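Local coordinates for probable 2-hydroxyhepta-2,4-diene-1,7-dioate isomerase (PDB 2DFU), which probably isomerises 2-hydroxyhepta-2,4-diene-1,7-dioate and is expected to bind a metal ion, as a member of the fumarylacetoacetate hydrolase family, at residues 90-95 against 171-176; 185-188 against 194-197; 241-246 against 251-256. All coordinates share one frame; numbering follows the deposited sequence.

Contact 1 (90-95 against 171-176)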
ATOM      1  N   GLY A  90     -20.218   6.892   7.283  1.00 29.14           N
ATOM      2  CA  GLY A  90     -21.520   7.516   7.248  1.00 29.62           C
ATOM      3  C   GLY A  90     -21.468   8.834   8.004  1.00 30.53           C
ATOM      4  O   GLY A  90     -20.824   8.933   9.052  1.00 28.20           O
ATOM      5  N   ASN A  91     -22.119   9.852   7.450  1.00 28.84           N
ATOM      6  CA  ASN A  91     -22.203  11.170   8.075  1.00 30.88           C
ATOM      7  C   ASN A  91     -23.145  11.009   9.281  1.00 33.65           C
ATOM      8  O   ASN A  91     -24.275  10.541   9.131  1.00 34.16           O
ATOM      9  CB  ASN A  91     -22.801  12.160   7.070  1.00 31.13           C
ATOM     10  CG  ASN A  91     -22.766  13.593   7.559  1.00 28.76           C
ATOM     11  OD1 ASN A  91     -23.179  13.895   8.679  1.00 30.16           O
ATOM     12  ND2 ASN A  91     -22.284  14.487   6.707  1.00 29.50           N
ATOM     13  N   PRO A  92     -22.691  11.383  10.489  1.00 34.78           N
ATOM     14  CA  PRO A  92     -23.518  11.263  11.698  1.00 35.27           C
ATOM     15  C   PRO A  92     -24.889  11.949  11.632  1.00 36.45           C
ATOM     16  O   PRO A  92     -25.781  11.648  12.426  1.00 36.79           O
ATOM     17  CB  PRO A  92     -22.624  11.854  12.785  1.00 33.87           C
ATOM     18  CG  PRO A  92     -21.259  11.479  12.316  1.00 36.19           C
ATOM     19  CD  PRO A  92     -21.326  11.816  10.837  1.00 34.53           C
ATOM     20  N   ARG A  93     -25.059  12.869  10.691  1.00 37.79           N
ATOM     21  CA  ARG A  93     -26.338  13.561  10.551  1.00 40.38           C
ATOM     22  C   ARG A  93     -27.338  12.747   9.713  1.00 41.48           C
ATOM     23  O   ARG A  93     -28.526  13.067   9.677  1.00 44.41           O
ATOM     24  CB  ARG A  93     -26.115  14.941   9.934  1.00 39.37           C
ATOM     25  CG  ARG A  93     -25.140  15.801  10.735  1.00 40.00           C
ATOM     26  CD  ARG A  93     -25.658  16.127  12.143  1.00 41.04           C
ATOM     27  NE  ARG A  93     -26.837  16.992  12.110  1.00 40.80           N
ATOM     28  CZ  ARG A  93     -27.044  18.017  12.939  1.00 42.92           C
ATOM     29  NH1 ARG A  93     -26.149  18.313  13.876  1.00 37.96           N
ATOM     30  NH2 ARG A  93     -28.141  18.758  12.819  1.00 39.25           N
ATOM     31  N   ASP A  94     -26.845  11.699   9.051  1.00 40.67           N
ATOM     32  CA  ASP A  94     -27.659  10.786   8.226  1.00 39.36           C
ATOM     33  C   ASP A  94     -26.772   9.581   7.880  1.00 38.32           C
ATOM     34  O   ASP A  94     -26.403   9.372   6.728  1.00 37.41           O
ATOM     35  CB  ASP A  94     -28.142  11.485   6.948  1.00 38.99           C
ATOM     36  CG  ASP A  94     -28.912  10.550   6.022  1.00 41.16           C
ATOM     37  OD1 ASP A  94     -29.484   9.549   6.512  1.00 41.27           O
ATOM     38  OD2 ASP A  94     -28.955  10.821   4.801  1.00 42.03           O
ATOM     39  N   PRO A  95     -26.443   8.765   8.897  1.00 39.25           N
ATOM     40  CA  PRO A  95     -25.605   7.561   8.871  1.00 39.40           C
ATOM     41  C   PRO A  95     -25.807   6.579   7.734  1.00 39.26           C
ATOM     42  O   PRO A  95     -24.968   6.444   6.846  1.00 39.82           O
ATOM     43  CB  PRO A  95     -25.899   6.898  10.216  1.00 40.19           C
ATOM     44  CG  PRO A  95     -26.331   8.019  11.081  1.00 41.24           C
ATOM     45  CD  PRO A  95     -27.185   8.838  10.168  1.00 39.24           C
ATOM     46  N   GLY A 171     -13.381   6.401   9.636  1.00 25.47           N
ATOM     47  CA  GLY A 171     -13.912   7.698  10.029  1.00 25.48           C
ATOM     48  C   GLY A 171     -14.544   7.678  11.413  1.00 26.46           C
ATOM     49  O   GLY A 171     -14.214   6.817  12.226  1.00 26.82           O
ATOM     50  N   PRO A 172     -15.465   8.606  11.717  1.00 26.09           N
ATOM     51  CA  PRO A 172     -15.974   9.690  10.864  1.00 25.86           C
ATOM     52  C   PRO A 172     -14.960  10.821  10.753  1.00 26.21           C
ATOM     53  O   PRO A 172     -15.003  11.648   9.838  1.00 24.95           O
ATOM     54  CB  PRO A 172     -17.214  10.148  11.619  1.00 26.36           C
ATOM     55  CG  PRO A 172     -16.731  10.059  13.060  1.00 24.92           C
ATOM     56  CD  PRO A 172     -16.056   8.685  13.068  1.00 26.82           C
ATOM     57  N   TRP A 173     -14.061  10.863  11.723  1.00 25.12           N
ATOM     58  CA  TRP A 173     -13.053  11.893  11.743  1.00 27.47           C
ATOM     59  C   TRP A 173     -11.974  11.488  12.716  1.00 28.55           C
ATOM     60  O   TRP A 173     -12.023  10.436  13.339  1.00 29.15           O
ATOM     61  CB  TRP A 173     -13.680  13.232  12.162  1.00 28.88           C
ATOM     62  CG  TRP A 173     -14.714  13.058  13.218  1.00 30.51           C
ATOM     63  CD1 TRP A 173     -14.508  12.618  14.543  1.00 31.75           C
ATOM     64  CD2 TRP A 173     -16.112  13.427  13.123  1.00 31.74           C
ATOM     65  NE1 TRP A 173     -15.643  12.663  15.292  1.00 34.45           N
ATOM     66  CE2 TRP A 173     -16.705  13.171  14.389  1.00 32.45           C
ATOM     67  CE3 TRP A 173     -16.902  13.927  12.099  1.00 31.52           C
ATOM     68  CZ2 TRP A 173     -18.049  13.406  14.590  1.00 33.48           C
ATOM     69  CZ3 TRP A 173     -18.250  14.169  12.295  1.00 32.94           C
ATOM     70  CH2 TRP A 173     -18.831  13.898  13.551  1.00 34.66           C
ATOM     71  N   LEU A 174     -10.943  12.323  12.813  1.00 28.66           N
ATOM     72  CA  LEU A 174      -9.935  11.962  13.776  1.00 32.02           C
ATOM     73  C   LEU A 174      -9.867  12.932  14.938  1.00 32.19           C
ATOM     74  O   LEU A 174     -10.148  14.118  14.843  1.00 33.27           O
ATOM     75  CB  LEU A 174      -8.587  11.768  13.082  1.00 32.76           C
ATOM     76  CG  LEU A 174      -7.897  13.079  12.734  1.00 35.64           C
ATOM     77  CD1 LEU A 174      -7.035  13.607  13.883  1.00 37.22           C
ATOM     78  CD2 LEU A 174      -6.961  12.932  11.538  1.00 34.25           C
ATOM     79  N   GLU A 175      -9.571  12.341  16.091  1.00 29.90           N
ATOM     80  CA  GLU A 175      -9.414  13.125  17.292  1.00 30.69           C
ATOM     81  C   GLU A 175      -7.928  13.290  17.604  1.00 29.81           C
ATOM     82  O   GLU A 175      -7.166  12.334  17.642  1.00 30.98           O
ATOM     83  CB  GLU A 175     -10.118  12.355  18.412  1.00 30.33           C
ATOM     84  CG  GLU A 175      -9.742  12.813  19.818  1.00 33.33           C
ATOM     85  CD  GLU A 175     -10.178  14.243  20.019  1.00 33.46           C
ATOM     86  OE1 GLU A 175     -11.368  14.513  19.921  1.00 35.51           O
ATOM     87  OE2 GLU A 175      -9.323  15.082  20.279  1.00 33.36           O
ATOM     88  N   THR A 176      -7.480  14.526  17.793  1.00 30.18           N
ATOM     89  CA  THR A 176      -6.063  14.798  18.050  1.00 33.02           C
ATOM     90  C   THR A 176      -5.637  14.644  19.511  1.00 34.78           C
ATOM     91  O   THR A 176      -4.462  14.421  19.799  1.00 34.19           O
ATOM     92  CB  THR A 176      -5.679  16.228  17.641  1.00 33.39           C
ATOM     93  OG1 THR A 176      -6.376  17.157  18.477  1.00 34.22           O
ATOM     94  CG2 THR A 176      -6.030  16.489  16.178  1.00 34.04           C
TER
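Pro92 meets the indole of Trp173 where a type I beta turn, Asn91 to Asp94, packs against the corner at which strand 168-175 bends, in the fumarylacetoacetate hydrolase fold. The pyrrolidine and the indole approach from opposite directions. CG of Pro92 lies 3.6 Å from CH2 of Trp173, at the far end of the six-membered ring, and meets the ring obliquely, while CD of Pro92 is 4.1 Å from Trp173 CZ3. Trp173 holds its CG between the backbone N and the carbonyl carbon (chi1 38°), which folds the indole back over the preceding residue. There CG of Pro172 sits 3.3 Å above the ring plane, over its centre, packing on the ring face. Pro172 follows a cis peptide bond and also touches the turn, its CB 4.3 Å from Pro92 CG. The indole is fixed at its other end by Trp173 NE1, which donates to Val249 O, and Leu41 lies against both prolines. Contact between the segments is small and apolar, about 109 Å² in all. The turn that presents Pro92 is closed by Asp94 N to Asn91 O, and Asn91 ND2 ties it to Leu36 O of another loop. The carboxamide oxygen of the same asparagine forms an Asx turn, with Arg93 N donating to Asn91 OD1 over 2.9 Å, the donor tilted 16° from the carbonyl plane.

Contact 2 (185-188 against 194-197); sequences VRTY and RQEG
Arg186 and Glu196 form a salt bridge across the two strands, with Arg186 NE 2.9 Å from Glu196 OE2. The oxygen lies at the edge of the guanidinium and in its plane, and it uses the anti lone pair; the carboxylate plane stands 80° from the guanidinium. Arg186 is extended from CG to NE and Glu196 beyond CG, and the two run side by side. With its CG anti to the backbone N (chi1 -175°), Glu196 carries OE2 out alongside Arg186 as far as NE. Arg186 NH1 turns to a second carboxylate, that of Glu247, and the two acids together hold the guanidinium and limit its rotation.

On the other face, Thr187 OG1 donates to Gln195 OE1 over 2.9 Å. Gln195 OE1 also accepts from Gly115 N, and Gln195 NE2 reaches Thr229 OG1, so both ends of this buried amide have partners.

The backbones pair Val185 with Gly197 through Val185 N to Gly197 O (2.9 Å) and its return bond. Thr187 N reaches Gln195 O over 3.0 Å. Thr187 O takes a bond from Arg194 N (2.7 Å) and a weak one from Gln195 N (3.3 Å). Packing completes the contact: Thr187 CB lies 3.7 Å from Gln195 CB, and the threonine also touches Val244 of the next strand. Arg194 and Gln195 both face Thr187, a classic beta bulge in the otherwise regular antiparallel hairpin of strands 184-189 and 192-198.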
ATOM      1  N   VAL A 185     -13.601   0.317  22.710  1.00 33.98           N
ATOM      2  CA  VAL A 185     -13.992   0.084  21.332  1.00 35.15           C
ATOM      3  C   VAL A 185     -15.219  -0.828  21.381  1.00 34.79           C
ATOM      4  O   VAL A 185     -15.140  -1.948  21.878  1.00 35.12           O
ATOM      5  CB  VAL A 185     -12.865  -0.630  20.540  1.00 35.08           C
ATOM      6  CG1 VAL A 185     -13.347  -0.962  19.150  1.00 34.23           C
ATOM      7  CG2 VAL A 185     -11.623   0.258  20.472  1.00 36.14           C
ATOM      8  N   ARG A 186     -16.348  -0.346  20.873  1.00 33.77           N
ATOM      9  CA  ARG A 186     -17.570  -1.135  20.867  1.00 33.62           C
ATOM     10  C   ARG A 186     -18.172  -1.221  19.464  1.00 33.30           C
ATOM     11  O   ARG A 186     -18.325  -0.210  18.773  1.00 33.73           O
ATOM     12  CB  ARG A 186     -18.588  -0.530  21.840  1.00 33.32           C
ATOM     13  CG  ARG A 186     -18.111  -0.480  23.290  1.00 35.22           C
ATOM     14  CD  ARG A 186     -19.220   0.002  24.217  1.00 37.12           C
ATOM     15  NE  ARG A 186     -18.833  -0.043  25.626  1.00 38.57           N
ATOM     16  CZ  ARG A 186     -18.188   0.930  26.264  1.00 40.27           C
ATOM     17  NH1 ARG A 186     -17.850   2.038  25.621  1.00 39.89           N
ATOM     18  NH2 ARG A 186     -17.889   0.798  27.551  1.00 40.04           N
ATOM     19  N   THR A 187     -18.514  -2.438  19.053  1.00 33.86           N
ATOM     20  CA  THR A 187     -19.095  -2.681  17.739  1.00 33.74           C
ATOM     21  C   THR A 187     -20.538  -3.146  17.873  1.00 34.58           C
ATOM     22  O   THR A 187     -20.835  -4.035  18.667  1.00 35.12           O
ATOM     23  CB  THR A 187     -18.318  -3.775  16.977  1.00 33.67           C
ATOM     24  OG1 THR A 187     -16.955  -3.373  16.807  1.00 33.40           O
ATOM     25  CG2 THR A 187     -18.942  -4.018  15.614  1.00 33.55           C
ATOM     26  N   TYR A 188     -21.428  -2.541  17.096  1.00 35.28           N
ATOM     27  CA  TYR A 188     -22.842  -2.902  17.109  1.00 33.78           C
ATOM     28  C   TYR A 188     -23.273  -3.310  15.704  1.00 34.40           C
ATOM     29  O   TYR A 188     -22.930  -2.650  14.725  1.00 33.64           O
ATOM     30  CB  TYR A 188     -23.707  -1.720  17.566  1.00 32.94           C
ATOM     31  CG  TYR A 188     -23.379  -1.191  18.946  1.00 34.54           C
ATOM     32  CD1 TYR A 188     -22.343  -0.278  19.136  1.00 34.01           C
ATOM     33  CD2 TYR A 188     -24.098  -1.615  20.064  1.00 34.06           C
ATOM     34  CE1 TYR A 188     -22.030   0.203  20.403  1.00 35.06           C
ATOM     35  CE2 TYR A 188     -23.792  -1.144  21.338  1.00 35.02           C
ATOM     36  CZ  TYR A 188     -22.757  -0.236  21.499  1.00 36.06           C
ATOM     37  OH  TYR A 188     -22.443   0.225  22.752  1.00 37.63           O
ATOM     38  N   ARG A 194     -21.759  -6.393  19.724  1.00 38.81           N
ATOM     39  CA  ARG A 194     -21.083  -7.626  19.343  1.00 38.09           C
ATOM     40  C   ARG A 194     -19.651  -7.677  19.855  1.00 37.85           C
ATOM     41  O   ARG A 194     -19.116  -8.754  20.120  1.00 36.55           O
ATOM     42  CB  ARG A 194     -21.100  -7.776  17.817  1.00 40.66           C
ATOM     43  CG  ARG A 194     -22.493  -7.636  17.200  1.00 43.91           C
ATOM     44  CD  ARG A 194     -23.453  -8.693  17.736  1.00 47.33           C
ATOM     45  NE  ARG A 194     -23.843  -9.655  16.707  1.00 53.39           N
ATOM     46  CZ  ARG A 194     -24.914  -9.539  15.923  1.00 55.31           C
ATOM     47  NH1 ARG A 194     -25.733  -8.498  16.041  1.00 55.61           N
ATOM     48  NH2 ARG A 194     -25.160 -10.464  15.006  1.00 56.96           N
ATOM     49  N   GLN A 195     -19.033  -6.509  19.996  1.00 36.10           N
ATOM     50  CA  GLN A 195     -17.658  -6.425  20.470  1.00 36.82           C
ATOM     51  C   GLN A 195     -17.493  -5.318  21.507  1.00 37.63           C
ATOM     52  O   GLN A 195     -18.112  -4.257  21.406  1.00 37.95           O
ATOM     53  CB  GLN A 195     -16.700  -6.126  19.314  1.00 35.77           C
ATOM     54  CG  GLN A 195     -16.640  -7.146  18.198  1.00 35.30           C
ATOM     55  CD  GLN A 195     -15.515  -6.831  17.210  1.00 36.47           C
ATOM     56  OE1 GLN A 195     -15.602  -5.885  16.429  1.00 33.98           O
ATOM     57  NE2 GLN A 195     -14.446  -7.614  17.266  1.00 36.52           N
ATOM     58  N   GLU A 196     -16.641  -5.573  22.493  1.00 37.84           N
ATOM     59  CA  GLU A 196     -16.357  -4.595  23.536  1.00 40.77           C
ATOM     60  C   GLU A 196     -14.964  -4.853  24.088  1.00 40.15           C
ATOM     61  O   GLU A 196     -14.707  -5.896  24.682  1.00 40.77           O
ATOM     62  CB  GLU A 196     -17.379  -4.686  24.676  1.00 43.31           C
ATOM     63  CG  GLU A 196     -17.198  -3.593  25.731  1.00 48.60           C
ATOM     64  CD  GLU A 196     -18.287  -3.595  26.791  1.00 50.77           C
ATOM     65  OE1 GLU A 196     -18.348  -4.563  27.581  1.00 52.48           O
ATOM     66  OE2 GLU A 196     -19.082  -2.629  26.832  1.00 52.42           O
ATOM     67  N   GLY A 197     -14.063  -3.902  23.883  1.00 40.06           N
ATOM     68  CA  GLY A 197     -12.715  -4.064  24.384  1.00 37.17           C
ATOM     69  C   GLY A 197     -12.167  -2.774  24.943  1.00 36.21           C
ATOM     70  O   GLY A 197     -12.440  -1.696  24.423  1.00 35.66           O
TER

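Contact 3 (241-246 against 251-256); sequences RLEVAV and TLFTLI
Strands 241-246 and 250-259 form an antiparallel beta hairpin within a mixed sheet, and on one of its faces Glu243 lies across from Phe253, with Thr251 diagonal to it. CG of Glu243 is anti to the backbone N (chi1 -170°), and the extended chain runs alongside the Phe253 ring. Glu243 CG is 3.7 Å from Phe253 CE1, in an oblique approach, with carboxylate and ring planes 40° apart. The methyl of Thr251 touches both: CG2 meets Glu243 CG at 3.3 Å and stands 3.7 Å above one face of the Phe253 ring, offset toward its rim. Trp96 meets the same ring edge-to-face and makes a cation-pi contact with Arg241.

On the opposite face the contact is largely apolar. Thr254 presents its CG2 methyl to Leu242 CB at 3.5 Å, and Leu242 CD1 reaches Ile256 CG1 at 3.9 Å, while Val244 and Leu252 touch more loosely and also lie on Val142 of strand 137-148.

Two hydrogen-bonded pairs, Leu242 with Thr254 and Val244 with Leu252, each carry two backbone bonds, among them Leu242 N to Thr254 O and Leu252 N to Val244 O, both 2.9 Å. Backbone bonds thus hold the strands together, buried aliphatic chains fasten the hairpin to neighbouring strands, and on the partly exposed face Glu243 packs through its CG methylene.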
ATOM      1  N   ARG A 241     -26.172  -3.340   9.185  1.00 33.90           N
ATOM      2  CA  ARG A 241     -25.831  -1.972   9.549  1.00 35.73           C
ATOM      3  C   ARG A 241     -24.865  -2.027  10.720  1.00 36.15           C
ATOM      4  O   ARG A 241     -25.169  -2.620  11.755  1.00 37.50           O
ATOM      5  CB  ARG A 241     -27.084  -1.193   9.941  1.00 35.83           C
ATOM      6  CG  ARG A 241     -28.002  -0.900   8.767  1.00 38.31           C
ATOM      7  CD  ARG A 241     -29.184  -0.059   9.204  1.00 39.49           C
ATOM      8  NE  ARG A 241     -29.898   0.479   8.055  1.00 42.22           N
ATOM      9  CZ  ARG A 241     -30.919   1.323   8.141  1.00 45.08           C
ATOM     10  NH1 ARG A 241     -31.349   1.732   9.330  1.00 43.71           N
ATOM     11  NH2 ARG A 241     -31.502   1.765   7.034  1.00 45.57           N
ATOM     12  N   LEU A 242     -23.697  -1.416  10.555  1.00 35.68           N
ATOM     13  CA  LEU A 242     -22.585  -1.474  11.493  1.00 36.29           C
ATOM     14  C   LEU A 242     -22.257  -0.114  12.119  1.00 34.84           C
ATOM     15  O   LEU A 242     -22.235   0.934  11.486  1.00 33.10           O
ATOM     16  CB  LEU A 242     -21.347  -2.005  10.788  1.00 39.98           C
ATOM     17  CG  LEU A 242     -21.388  -3.506  10.547  1.00 42.55           C
ATOM     18  CD1 LEU A 242     -22.094  -3.853   9.240  1.00 46.65           C
ATOM     19  CD2 LEU A 242     -19.994  -4.112  10.433  1.00 45.19           C
ATOM     20  N   GLU A 243     -22.003  -0.197  13.416  1.00 35.66           N
ATOM     21  CA  GLU A 243     -21.638   0.983  14.172  1.00 37.48           C
ATOM     22  C   GLU A 243     -20.460   0.654  15.088  1.00 37.06           C
ATOM     23  O   GLU A 243     -20.530  -0.232  15.918  1.00 38.52           O
ATOM     24  CB  GLU A 243     -22.865   1.303  15.027  1.00 41.45           C
ATOM     25  CG  GLU A 243     -22.826   2.651  15.735  1.00 49.30           C
ATOM     26  CD  GLU A 243     -24.157   2.841  16.445  1.00 53.36           C
ATOM     27  OE1 GLU A 243     -24.185   3.493  17.480  1.00 56.08           O
ATOM     28  OE2 GLU A 243     -25.156   2.286  15.981  1.00 57.00           O
ATOM     29  N   VAL A 244     -19.338   1.370  14.892  1.00 34.27           N
ATOM     30  CA  VAL A 244     -18.245   1.185  15.837  1.00 31.76           C
ATOM     31  C   VAL A 244     -17.993   2.447  16.652  1.00 31.09           C
ATOM     32  O   VAL A 244     -17.629   3.489  16.121  1.00 30.00           O
ATOM     33  CB  VAL A 244     -16.971   0.802  15.079  1.00 30.98           C
ATOM     34  CG1 VAL A 244     -15.841   0.517  16.071  1.00 29.31           C
ATOM     35  CG2 VAL A 244     -17.218  -0.433  14.240  1.00 32.26           C
ATOM     36  N   ALA A 245     -18.235   2.401  17.954  1.00 30.90           N
ATOM     37  CA  ALA A 245     -18.073   3.577  18.785  1.00 30.27           C
ATOM     38  C   ALA A 245     -16.801   3.484  19.616  1.00 30.86           C
ATOM     39  O   ALA A 245     -16.548   2.476  20.275  1.00 29.25           O
ATOM     40  CB  ALA A 245     -19.282   3.742  19.687  1.00 30.00           C
ATOM     41  N   VAL A 246     -15.997   4.540  19.557  1.00 30.63           N
ATOM     42  CA  VAL A 246     -14.753   4.610  20.306  1.00 29.48           C
ATOM     43  C   VAL A 246     -14.867   5.847  21.175  1.00 30.32           C
ATOM     44  O   VAL A 246     -15.025   6.961  20.670  1.00 29.56           O
ATOM     45  CB  VAL A 246     -13.534   4.743  19.367  1.00 30.64           C
ATOM     46  CG1 VAL A 246     -12.263   4.961  20.184  1.00 30.43           C
ATOM     47  CG2 VAL A 246     -13.395   3.487  18.524  1.00 29.35           C
ATOM     48  N   THR A 251     -18.098   7.872  16.367  1.00 26.99           N
ATOM     49  CA  THR A 251     -18.754   6.649  15.949  1.00 28.16           C
ATOM     50  C   THR A 251     -18.690   6.479  14.446  1.00 27.74           C
ATOM     51  O   THR A 251     -19.087   7.365  13.698  1.00 27.15           O
ATOM     52  CB  THR A 251     -20.227   6.638  16.376  1.00 29.30           C
ATOM     53  OG1 THR A 251     -20.310   6.805  17.796  1.00 35.02           O
ATOM     54  CG2 THR A 251     -20.877   5.323  15.986  1.00 30.24           C
ATOM     55  N   LEU A 252     -18.175   5.335  14.015  1.00 28.03           N
ATOM     56  CA  LEU A 252     -18.084   5.027  12.602  1.00 27.74           C
ATOM     57  C   LEU A 252     -19.335   4.267  12.168  1.00 28.40           C
ATOM     58  O   LEU A 252     -19.666   3.224  12.736  1.00 27.52           O
ATOM     59  CB  LEU A 252     -16.853   4.171  12.328  1.00 26.18           C
ATOM     60  CG  LEU A 252     -16.724   3.532  10.942  1.00 27.92           C
ATOM     61  CD1 LEU A 252     -16.741   4.603   9.851  1.00 25.82           C
ATOM     62  CD2 LEU A 252     -15.425   2.728  10.892  1.00 25.48           C
ATOM     63  N   PHE A 253     -20.020   4.795  11.162  1.00 26.57           N
ATOM     64  CA  PHE A 253     -21.220   4.163  10.631  1.00 28.60           C
ATOM     65  C   PHE A 253     -20.920   3.600   9.243  1.00 28.38           C
ATOM     66  O   PHE A 253     -20.385   4.296   8.384  1.00 29.28           O
ATOM     67  CB  PHE A 253     -22.349   5.186  10.509  1.00 26.99           C
ATOM     68  CG  PHE A 253     -22.816   5.736  11.822  1.00 28.75           C
ATOM     69  CD1 PHE A 253     -23.735   5.031  12.600  1.00 29.17           C
ATOM     70  CD2 PHE A 253     -22.364   6.973  12.271  1.00 28.43           C
ATOM     71  CE1 PHE A 253     -24.204   5.556  13.806  1.00 27.60           C
ATOM     72  CE2 PHE A 253     -22.825   7.504  13.474  1.00 31.35           C
ATOM     73  CZ  PHE A 253     -23.753   6.790  14.242  1.00 28.17           C
ATOM     74  N   THR A 254     -21.259   2.338   9.027  1.00 27.85           N
ATOM     75  CA  THR A 254     -21.045   1.725   7.728  1.00 30.43           C
ATOM     76  C   THR A 254     -22.088   0.636   7.524  1.00 31.68           C
ATOM     77  O   THR A 254     -22.856   0.322   8.436  1.00 33.80           O
ATOM     78  CB  THR A 254     -19.624   1.124   7.604  1.00 28.76           C
ATOM     79  OG1 THR A 254     -19.407   0.703   6.254  1.00 28.25           O
ATOM     80  CG2 THR A 254     -19.466  -0.069   8.517  1.00 31.67           C
ATOM     81  N   LEU A 255     -22.133   0.066   6.327  1.00 33.18           N
ATOM     82  CA  LEU A 255     -23.108  -0.978   6.049  1.00 34.46           C
ATOM     83  C   LEU A 255     -22.689  -1.882   4.903  1.00 33.77           C
ATOM     84  O   LEU A 255     -21.888  -1.502   4.040  1.00 33.64           O
ATOM     85  CB  LEU A 255     -24.480  -0.355   5.758  1.00 36.75           C
ATOM     86  CG  LEU A 255     -24.640   0.562   4.544  1.00 38.64           C
ATOM     87  CD1 LEU A 255     -24.561  -0.247   3.262  1.00 42.35           C
ATOM     88  CD2 LEU A 255     -25.983   1.249   4.617  1.00 42.34           C
ATOM     89  N   ILE A 256     -23.243  -3.087   4.900  1.00 32.54           N
ATOM     90  CA  ILE A 256     -22.935  -4.056   3.871  1.00 31.97           C
ATOM     91  C   ILE A 256     -23.954  -3.983   2.747  1.00 33.97           C
ATOM     92  O   ILE A 256     -25.168  -3.981   2.984  1.00 32.64           O
ATOM     93  CB  ILE A 256     -22.925  -5.472   4.446  1.00 31.56           C
ATOM     94  CG1 ILE A 256     -22.096  -5.496   5.729  1.00 30.93           C
ATOM     95  CG2 ILE A 256     -22.338  -6.442   3.422  1.00 31.87           C
ATOM     96  CD1 ILE A 256     -20.652  -5.034   5.537  1.00 31.42           C
TER

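Overall arrangement
The contacts follow one another along the chain, each closing before the next opens, and all belong to the part of the chain that matches the fumarylacetoacetate hydrolase family. Contacts 2 and 3 are two hairpins of the same mixed sheet, with centres about 10 Å apart: strands 184-189 and 241-246 are neighbours, joined by probable backbone hydrogen bonds Arg186 O to Ala245 N and Tyr188 N to Glu243 O. Contact 1 adjoins contact 3 through strand 250-259, again about 10 Å between centres, and Gly90 N probably bonds to Phe253 O. Contacts 1 and 2, with centres about 17 Å apart, do not touch. The hairpin of contact 3 thus connects the turn at 90-95 to the hairpin of contact 2.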